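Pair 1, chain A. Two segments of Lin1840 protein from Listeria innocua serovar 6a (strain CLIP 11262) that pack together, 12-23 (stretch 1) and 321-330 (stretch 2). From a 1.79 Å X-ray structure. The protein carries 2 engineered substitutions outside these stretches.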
# COMPACT_ATOMS: atom_id res chain seq x y z
N GLN A 12 -47.21 -15.67 -9.70
CA GLN A 12 -48.35 -14.74 -9.59
C GLN A 12 -48.00 -13.26 -9.53
O GLN A 12 -48.89 -12.41 -9.76
CB GLN A 12 -49.15 -15.05 -8.35
CG GLN A 12 -49.81 -16.40 -8.37
CD GLN A 12 -50.42 -16.61 -6.97
OE1 GLN A 12 -49.72 -16.60 -5.96
NE2 GLN A 12 -51.74 -16.67 -6.91
N MET A 13 -46.76 -12.92 -9.18
CA MET A 13 -46.38 -11.53 -9.09
C MET A 13 -46.29 -10.84 -10.44
O MET A 13 -45.85 -11.41 -11.41
CB MET A 13 -45.02 -11.40 -8.33
CG MET A 13 -45.08 -11.83 -6.85
SD MET A 13 -43.43 -12.06 -6.17
CE MET A 13 -43.02 -10.39 -5.74
N THR A 14 -46.72 -9.60 -10.50
CA THR A 14 -46.56 -8.79 -11.64
C THR A 14 -45.08 -8.39 -11.77
O THR A 14 -44.28 -8.52 -10.82
CB THR A 14 -47.36 -7.46 -11.59
OG1 THR A 14 -46.92 -6.63 -10.49
CG2 THR A 14 -48.90 -7.74 -11.51
N LEU A 15 -44.72 -7.90 -12.95
CA LEU A 15 -43.34 -7.42 -13.15
C LEU A 15 -43.07 -6.33 -12.10
O LEU A 15 -42.02 -6.37 -11.47
CB LEU A 15 -43.10 -6.86 -14.56
CG LEU A 15 -41.66 -6.38 -14.93
CD1 LEU A 15 -40.70 -7.52 -14.76
CD2 LEU A 15 -41.61 -5.81 -16.33
N ASP A 16 -43.98 -5.38 -11.92
CA ASP A 16 -43.70 -4.28 -11.02
C ASP A 16 -43.58 -4.77 -9.58
O ASP A 16 -42.75 -4.23 -8.79
CB ASP A 16 -44.76 -3.19 -11.12
CG ASP A 16 -44.53 -2.22 -12.26
OD1 ASP A 16 -43.53 -2.30 -13.00
OD2 ASP A 16 -45.41 -1.32 -12.40
N GLU A 17 -44.36 -5.80 -9.22
CA GLU A 17 -44.24 -6.36 -7.86
C GLU A 17 -42.86 -7.02 -7.67
O GLU A 17 -42.21 -6.92 -6.62
CB GLU A 17 -45.32 -7.42 -7.59
CG GLU A 17 -46.66 -6.81 -7.20
CD GLU A 17 -47.82 -7.75 -7.26
OE1 GLU A 17 -47.73 -8.82 -7.91
OE2 GLU A 17 -48.84 -7.35 -6.65
N LYS A 18 -42.44 -7.77 -8.68
CA LYS A 18 -41.13 -8.45 -8.62
C LYS A 18 -40.01 -7.43 -8.52
O LYS A 18 -39.10 -7.61 -7.68
CB LYS A 18 -40.90 -9.37 -9.82
CG LYS A 18 -41.84 -10.52 -9.80
CD LYS A 18 -41.56 -11.59 -10.83
CE LYS A 18 -41.88 -11.12 -12.23
NZ LYS A 18 -41.75 -12.29 -13.12
N ILE A 19 -40.08 -6.36 -9.29
CA ILE A 19 -39.06 -5.31 -9.26
C ILE A 19 -38.95 -4.70 -7.83
O ILE A 19 -37.85 -4.60 -7.27
CB ILE A 19 -39.34 -4.21 -10.33
CG1 ILE A 19 -39.20 -4.74 -11.81
CG2 ILE A 19 -38.49 -2.94 -10.05
CD1 ILE A 19 -39.67 -3.72 -12.85
N ALA A 20 -40.07 -4.30 -7.22
CA ALA A 20 -40.03 -3.69 -5.91
C ALA A 20 -39.59 -4.62 -4.81
O ALA A 20 -39.04 -4.14 -3.77
CB ALA A 20 -41.41 -3.08 -5.59
N GLN A 21 -39.81 -5.93 -4.99
CA GLN A 21 -39.36 -6.92 -4.02
C GLN A 21 -37.83 -6.76 -3.84
O GLN A 21 -37.32 -7.13 -2.81
CB GLN A 21 -39.70 -8.40 -4.49
CG GLN A 21 -39.44 -9.48 -3.46
CD GLN A 21 -40.15 -9.36 -2.15
OE1 GLN A 21 -39.69 -9.92 -1.15
NE2 GLN A 21 -41.35 -8.77 -2.14
N CYS A 22 -37.12 -6.24 -4.84
CA CYS A 22 -35.68 -6.07 -4.82
C CYS A 22 -35.20 -4.71 -4.28
O CYS A 22 -34.03 -4.36 -4.49
CB CYS A 22 -35.08 -6.30 -6.23
SG CYS A 22 -35.43 -7.96 -6.86
N LEU A 23 -36.08 -3.99 -3.57
CA LEU A 23 -35.80 -2.72 -2.96
C LEU A 23 -35.89 -2.79 -1.41
O LEU A 23 -36.83 -3.35 -0.84
CB LEU A 23 -36.76 -1.70 -3.46
CG LEU A 23 -36.66 -0.32 -2.83
CD1 LEU A 23 -35.43 0.42 -3.25
CD2 LEU A 23 -37.91 0.42 -3.18
N SER A 321 -32.81 -10.32 -19.09
CA SER A 321 -33.80 -11.40 -18.96
C SER A 321 -34.62 -11.25 -17.72
O SER A 321 -34.08 -11.07 -16.62
CB SER A 321 -33.08 -12.73 -18.87
OG SER A 321 -33.97 -13.84 -18.80
N GLU A 322 -35.93 -11.35 -17.86
CA GLU A 322 -36.80 -11.50 -16.70
C GLU A 322 -36.40 -12.69 -15.80
O GLU A 322 -36.72 -12.70 -14.62
CB GLU A 322 -38.27 -11.59 -17.16
CG GLU A 322 -39.26 -11.28 -16.04
CD GLU A 322 -40.67 -11.13 -16.51
OE1 GLU A 322 -40.90 -11.11 -17.73
OE2 GLU A 322 -41.57 -10.99 -15.66
N ASN A 323 -35.74 -13.71 -16.33
CA ASN A 323 -35.38 -14.85 -15.50
C ASN A 323 -34.41 -14.45 -14.41
O ASN A 323 -34.41 -15.03 -13.35
CB ASN A 323 -34.69 -15.94 -16.31
CG ASN A 323 -35.59 -16.52 -17.36
OD1 ASN A 323 -36.81 -16.63 -17.16
ND2 ASN A 323 -35.03 -16.81 -18.51
N LEU A 324 -33.52 -13.51 -14.67
CA LEU A 324 -32.62 -13.07 -13.58
C LEU A 324 -33.43 -12.40 -12.48
O LEU A 324 -33.12 -12.57 -11.28
CB LEU A 324 -31.57 -12.09 -14.09
CG LEU A 324 -30.59 -12.67 -15.11
CD1 LEU A 324 -29.63 -11.59 -15.56
CD2 LEU A 324 -29.85 -13.92 -14.61
N LEU A 325 -34.39 -11.57 -12.86
CA LEU A 325 -35.29 -11.01 -11.84
C LEU A 325 -36.04 -12.06 -11.04
O LEU A 325 -36.09 -11.97 -9.80
CB LEU A 325 -36.25 -9.98 -12.45
CG LEU A 325 -37.31 -9.41 -11.52
CD1 LEU A 325 -36.63 -8.62 -10.41
CD2 LEU A 325 -38.25 -8.51 -12.37
N ASP A 326 -36.59 -13.08 -11.73
CA ASP A 326 -37.26 -14.17 -11.02
C ASP A 326 -36.35 -14.90 -10.03
O ASP A 326 -36.78 -15.44 -8.96
CB ASP A 326 -37.84 -15.17 -12.00
CG ASP A 326 -38.96 -14.59 -12.82
OD1 ASP A 326 -39.39 -13.44 -12.60
OD2 ASP A 326 -39.35 -15.26 -13.79
N GLU A 327 -35.10 -15.00 -10.39
CA GLU A 327 -34.13 -15.68 -9.51
C GLU A 327 -33.90 -14.86 -8.25
O GLU A 327 -33.88 -15.42 -7.17
CB GLU A 327 -32.80 -16.01 -10.26
CG GLU A 327 -32.98 -17.16 -11.27
CD GLU A 327 -31.96 -17.23 -12.39
OE1 GLU A 327 -30.85 -16.68 -12.26
OE2 GLU A 327 -32.29 -17.90 -13.42
N ALA A 328 -33.76 -13.56 -8.41
CA ALA A 328 -33.57 -12.69 -7.27
C ALA A 328 -34.82 -12.70 -6.37
O ALA A 328 -34.73 -12.83 -5.14
CB ALA A 328 -33.27 -11.26 -7.73
N VAL A 329 -35.99 -12.61 -6.98
CA VAL A 329 -37.22 -12.66 -6.21
C VAL A 329 -37.34 -13.99 -5.41
O VAL A 329 -37.68 -13.99 -4.22
CB VAL A 329 -38.46 -12.38 -7.11
CG1 VAL A 329 -39.74 -12.66 -6.36
CG2 VAL A 329 -38.43 -10.97 -7.64
N LEU A 330 -37.08 -15.13 -6.06
CA LEU A 330 -37.13 -16.41 -5.42
C LEU A 330 -36.16 -16.45 -4.24
O LEU A 330 -36.49 -16.94 -3.18
CB LEU A 330 -36.81 -17.53 -6.38
CG LEU A 330 -36.89 -18.94 -5.78
CD1 LEU A 330 -38.21 -19.25 -5.08
CD2 LEU A 330 -36.59 -19.94 -6.88

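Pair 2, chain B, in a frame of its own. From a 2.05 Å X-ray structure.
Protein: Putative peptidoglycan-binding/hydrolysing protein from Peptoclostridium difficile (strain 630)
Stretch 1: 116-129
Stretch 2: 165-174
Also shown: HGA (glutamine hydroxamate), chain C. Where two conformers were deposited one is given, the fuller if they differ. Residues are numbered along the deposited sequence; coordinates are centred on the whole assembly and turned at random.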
# COMPACT_ATOMS: atom_id res chain seq x y z
N LYS B 116 -3.07 2.21 -9.20
CA LYS B 116 -2.48 3.20 -8.31
C LYS B 116 -3.27 3.44 -7.02
O LYS B 116 -2.67 3.75 -6.00
CB LYS B 116 -2.24 4.52 -9.05
CG LYS B 116 -3.49 5.32 -9.36
CD LYS B 116 -3.15 6.48 -10.28
CE LYS B 116 -4.30 7.47 -10.39
NZ LYS B 116 -5.58 6.82 -10.78
N GLU B 117 -4.59 3.30 -7.06
CA GLU B 117 -5.39 3.46 -5.85
C GLU B 117 -5.05 2.35 -4.86
O GLU B 117 -4.92 2.60 -3.67
CB GLU B 117 -6.90 3.44 -6.12
CG GLU B 117 -7.45 4.63 -6.88
CD GLU B 117 -7.22 4.56 -8.37
OE1 GLU B 117 -6.79 3.50 -8.90
OE2 GLU B 117 -7.47 5.60 -9.03
N VAL B 118 -4.90 1.14 -5.37
CA VAL B 118 -4.54 -0.00 -4.54
C VAL B 118 -3.17 0.25 -3.90
O VAL B 118 -3.00 0.05 -2.68
CB VAL B 118 -4.56 -1.32 -5.34
CG1 VAL B 118 -4.04 -2.48 -4.51
CG2 VAL B 118 -5.98 -1.62 -5.81
N LYS B 119 -2.21 0.72 -4.70
CA LYS B 119 -0.87 1.01 -4.18
C LYS B 119 -0.91 2.02 -3.05
O LYS B 119 -0.28 1.82 -2.01
CB LYS B 119 0.05 1.53 -5.29
CG LYS B 119 1.48 1.78 -4.82
CD LYS B 119 2.35 2.24 -5.97
CE LYS B 119 3.72 2.61 -5.46
NZ LYS B 119 4.58 3.11 -6.57
N ALA B 120 -1.68 3.09 -3.25
CA ALA B 120 -1.81 4.14 -2.25
C ALA B 120 -2.36 3.59 -0.94
O ALA B 120 -1.83 3.89 0.13
CB ALA B 120 -2.69 5.27 -2.76
N ALA B 121 -3.39 2.76 -1.04
CA ALA B 121 -3.98 2.15 0.15
C ALA B 121 -2.98 1.24 0.85
O ALA B 121 -2.90 1.23 2.07
CB ALA B 121 -5.24 1.37 -0.21
N GLN B 122 -2.19 0.50 0.07
CA GLN B 122 -1.21 -0.41 0.64
C GLN B 122 -0.11 0.33 1.38
O GLN B 122 0.36 -0.12 2.42
CB GLN B 122 -0.62 -1.32 -0.46
CG GLN B 122 -1.63 -2.37 -0.90
CD GLN B 122 -1.24 -3.12 -2.15
OE1 GLN B 122 -0.43 -2.65 -2.97
NE2 GLN B 122 -1.83 -4.30 -2.31
N ILE B 123 0.31 1.46 0.82
CA ILE B 123 1.30 2.28 1.46
C ILE B 123 0.78 2.80 2.80
O ILE B 123 1.45 2.68 3.80
CB ILE B 123 1.75 3.43 0.56
CG1 ILE B 123 2.66 2.86 -0.54
CG2 ILE B 123 2.49 4.49 1.37
CD1 ILE B 123 2.89 3.79 -1.70
N MSE B 124 -0.44 3.31 2.81
CA MSE B 124 -1.04 3.84 4.05
C MSE B 124 -1.27 2.76 5.09
O MSE B 124 -0.99 2.96 6.28
CB MSE B 124 -2.33 4.57 3.69
CG MSE B 124 -1.96 5.87 2.99
SE MSE B 124 -3.54 7.02 2.76
CE MSE B 124 -4.39 5.99 1.35
N LEU B 125 -1.76 1.60 4.66
CA LEU B 125 -1.99 0.48 5.59
C LEU B 125 -0.65 0.03 6.18
O LEU B 125 -0.55 -0.22 7.40
CB LEU B 125 -2.69 -0.68 4.88
CG LEU B 125 -4.14 -0.46 4.50
CD1 LEU B 125 -4.59 -1.50 3.48
CD2 LEU B 125 -5.03 -0.50 5.73
N THR B 126 0.38 -0.02 5.35
CA THR B 126 1.71 -0.41 5.83
C THR B 126 2.24 0.59 6.88
O THR B 126 2.84 0.17 7.86
CB THR B 126 2.69 -0.61 4.67
OG1 THR B 126 2.16 -1.60 3.78
CG2 THR B 126 4.02 -1.08 5.19
N LEU B 127 2.01 1.90 6.68
CA LEU B 127 2.41 2.91 7.67
C LEU B 127 1.73 2.71 9.02
O LEU B 127 2.31 3.05 10.05
CB LEU B 127 2.09 4.33 7.20
CG LEU B 127 3.06 4.99 6.24
CD1 LEU B 127 2.44 6.26 5.68
CD2 LEU B 127 4.38 5.28 6.95
N LEU B 128 0.51 2.19 9.01
CA LEU B 128 -0.24 1.94 10.24
C LEU B 128 0.07 0.60 10.87
O LEU B 128 -0.55 0.24 11.88
CB LEU B 128 -1.73 2.07 9.98
CG LEU B 128 -2.15 3.46 9.53
CD1 LEU B 128 -3.64 3.48 9.26
CD2 LEU B 128 -1.77 4.51 10.58
N GLY B 129 1.00 -0.13 10.26
CA GLY B 129 1.48 -1.40 10.77
C GLY B 129 0.97 -2.66 10.12
O GLY B 129 1.44 -3.74 10.46
N THR B 165 -13.43 4.90 4.47
CA THR B 165 -12.17 4.24 4.77
C THR B 165 -10.98 5.08 4.27
O THR B 165 -9.96 5.16 4.96
CB THR B 165 -12.15 2.80 4.21
OG1 THR B 165 -13.21 2.05 4.82
CG2 THR B 165 -10.81 2.10 4.50
N TRP B 166 -11.12 5.72 3.10
CA TRP B 166 -10.05 6.60 2.59
C TRP B 166 -9.83 7.74 3.54
O TRP B 166 -8.70 8.10 3.83
CB TRP B 166 -10.40 7.21 1.25
CG TRP B 166 -10.29 6.34 0.05
CD1 TRP B 166 -11.29 6.04 -0.82
CD2 TRP B 166 -9.12 5.68 -0.43
NE1 TRP B 166 -10.81 5.26 -1.84
CE2 TRP B 166 -9.48 5.02 -1.62
CE3 TRP B 166 -7.80 5.60 0.02
CZ2 TRP B 166 -8.57 4.26 -2.36
CZ3 TRP B 166 -6.88 4.85 -0.73
CH2 TRP B 166 -7.28 4.19 -1.90
N ASP B 167 -10.93 8.31 4.03
CA ASP B 167 -10.87 9.44 4.94
C ASP B 167 -10.11 9.10 6.20
O ASP B 167 -9.25 9.87 6.66
CB ASP B 167 -12.28 9.90 5.28
CG ASP B 167 -12.31 11.05 6.26
OD1 ASP B 167 -11.92 12.18 5.90
OD2 ASP B 167 -12.75 10.83 7.41
N LYS B 168 -10.39 7.92 6.76
CA LYS B 168 -9.75 7.50 8.00
C LYS B 168 -8.27 7.22 7.75
O LYS B 168 -7.42 7.64 8.51
CB LYS B 168 -10.48 6.29 8.61
CG LYS B 168 -10.13 6.03 10.06
CD LYS B 168 -10.69 7.11 10.97
CE LYS B 168 -10.12 7.01 12.37
NZ LYS B 168 -10.38 8.23 13.20
N LEU B 169 -7.96 6.54 6.65
CA LEU B 169 -6.57 6.28 6.30
C LEU B 169 -5.79 7.57 6.14
O LEU B 169 -4.67 7.70 6.64
CB LEU B 169 -6.48 5.49 4.98
CG LEU B 169 -6.82 4.00 5.08
CD1 LEU B 169 -6.98 3.40 3.70
CD2 LEU B 169 -5.75 3.28 5.88
N GLY B 170 -6.40 8.52 5.44
CA GLY B 170 -5.78 9.82 5.20
C GLY B 170 -5.51 10.61 6.47
O GLY B 170 -4.43 11.17 6.63
N ARG B 171 -6.49 10.65 7.37
CA ARG B 171 -6.34 11.41 8.63
C ARG B 171 -5.26 10.82 9.53
O ARG B 171 -4.56 11.56 10.21
CB ARG B 171 -7.66 11.49 9.40
CG ARG B 171 -8.67 12.39 8.73
CD ARG B 171 -10.01 12.35 9.43
NE ARG B 171 -11.01 13.10 8.66
CZ ARG B 171 -11.23 14.41 8.76
NH1 ARG B 171 -10.54 15.17 9.60
NH2 ARG B 171 -12.17 14.97 8.00
N LEU B 172 -5.12 9.50 9.52
CA LEU B 172 -4.13 8.82 10.35
C LEU B 172 -2.72 8.85 9.79
O LEU B 172 -1.78 8.74 10.55
CB LEU B 172 -4.55 7.36 10.58
CG LEU B 172 -5.82 7.18 11.42
CD1 LEU B 172 -6.29 5.74 11.34
CD2 LEU B 172 -5.59 7.61 12.86
N THR B 173 -2.57 8.97 8.47
CA THR B 173 -1.23 8.95 7.87
C THR B 173 -0.69 10.31 7.45
O THR B 173 0.49 10.41 7.13
CB THR B 173 -1.18 7.96 6.70
OG1 THR B 173 -2.14 8.32 5.71
CG2 THR B 173 -1.46 6.54 7.21
N ASP B 174 -1.53 11.34 7.45
CA ASP B 174 -1.09 12.71 7.16
C ASP B 174 -0.82 13.36 8.52
O ASP B 174 -1.76 13.65 9.26
CB ASP B 174 -2.16 13.48 6.39
CG ASP B 174 -1.71 14.88 5.93
OD1 ASP B 174 -0.78 15.47 6.54
OD2 ASP B 174 -2.31 15.39 4.96
N HGA C . -16.44 0.58 2.92
CA HGA C . -16.92 1.70 2.12
CB HGA C . -18.45 1.72 2.17
CG HGA C . -19.10 2.28 0.90
CD HGA C . -18.98 1.33 -0.28
OE1 HGA C . -18.40 1.70 -1.29
NE2 HGA C . -19.53 0.12 -0.17
OZ2 HGA C . -19.43 -0.82 -1.20
C HGA C . -16.32 2.99 2.64
O HGA C . -15.21 2.93 3.21
OXT HGA C . -16.91 4.08 2.47

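Superposing pair 2 on pair 1 over N, CA and C of 14 central residues gives an RMSD of 0.4 Å. In each pair two helices cross at a similar angle, 56° between N-to-C directions in pair 1 and 51° in pair 2, with axes approaching to 9.3 and 9.9 Å. The buried areas are comparable too, 425 and 498 Å², although the side chains at the crossing differ in chemistry.

The central match is K18(A) with M124(B), a selenomethionine, whose CA atoms fall 0.5 Å apart. Each is the knob of its pair. K18(A) sits among E322(A), L325(A), D326(A) and V329(A), and M124(B) occupies the matched hole of W166(B), L169(B), G170(B) and T173(B). Both are unbranched side chains with m, t, m for chi1 to chi3, so they follow nearly the same path, but they end differently. The K18(A) ammonium makes two salt bridges, from NZ to E322(A) OE2 at 2.9 Å and from NZ to D326(A) OD1 at 2.7 Å. Pair 2 has no hydrogen bond across the stretches; M124(B) CE instead meets W166(B) CZ3 at 3.4 Å, near the ring plane and at its edge.

The hole changes accordingly. At the match of E322(A) with W166(B), a carboxylate is replaced by an indole, which also reaches the opposing backbone: E117(B) O lies 3.4 Å from W166(B) CH2, again at the ring edge. D326(A) matches G170(B). The aspartate's CA-to-CB bond points away, yet its end comes nearer to supply OD1; the glycine has no side chain, and its backbone N lies 4.2 Å from M124(B) SE.

L325(A) and L169(B) keep leucine in the hole but with different rotamers, t, p against m, t. L325(A) CD2 is 3.8 Å from K18(A) CB, while L169(B) CB is 4.0 Å from M124(B) SE. Their neighbours also match. I19(A) CG1 lies 3.9 Å from L325(A) CD2, and L125(B) CD2 lies 3.9 Å from L169(B) CD2. L15(A) CD1 touches L325(A) CD2 at 3.6 Å, whereas the shorter A121(B) places its CB 3.9 Å from W166(B) CH2.

V329(A) and T173(B) are similar in shape, with side-chain centres 0.8 Å apart. V329(A) CG2 approaches K18(A) O to 3.4 Å. The T173(B) hydroxyl is satisfied within its own helix, donating from OG1 to L169(B) O at 2.8 Å, and OG1 also lies 3.5 Å from M124(B) SE.

At the far end, C22(A) matches L128(B) and A328(A) matches L172(B). C22(A) SG is 4.0 Å from A328(A) CB; L128(B) CD2 is 4.0 Å from L172(B) CB. Nearby, Q21(A) CB lies 4.3 Å from V329(A) CG2, and its match L127(B) brings CD1 to 4.1 Å from T173(B) CB. The same backbone arrangement thus accommodates a buried, charge-paired lysine in one case and a wholly uncharged knob and hole in the other.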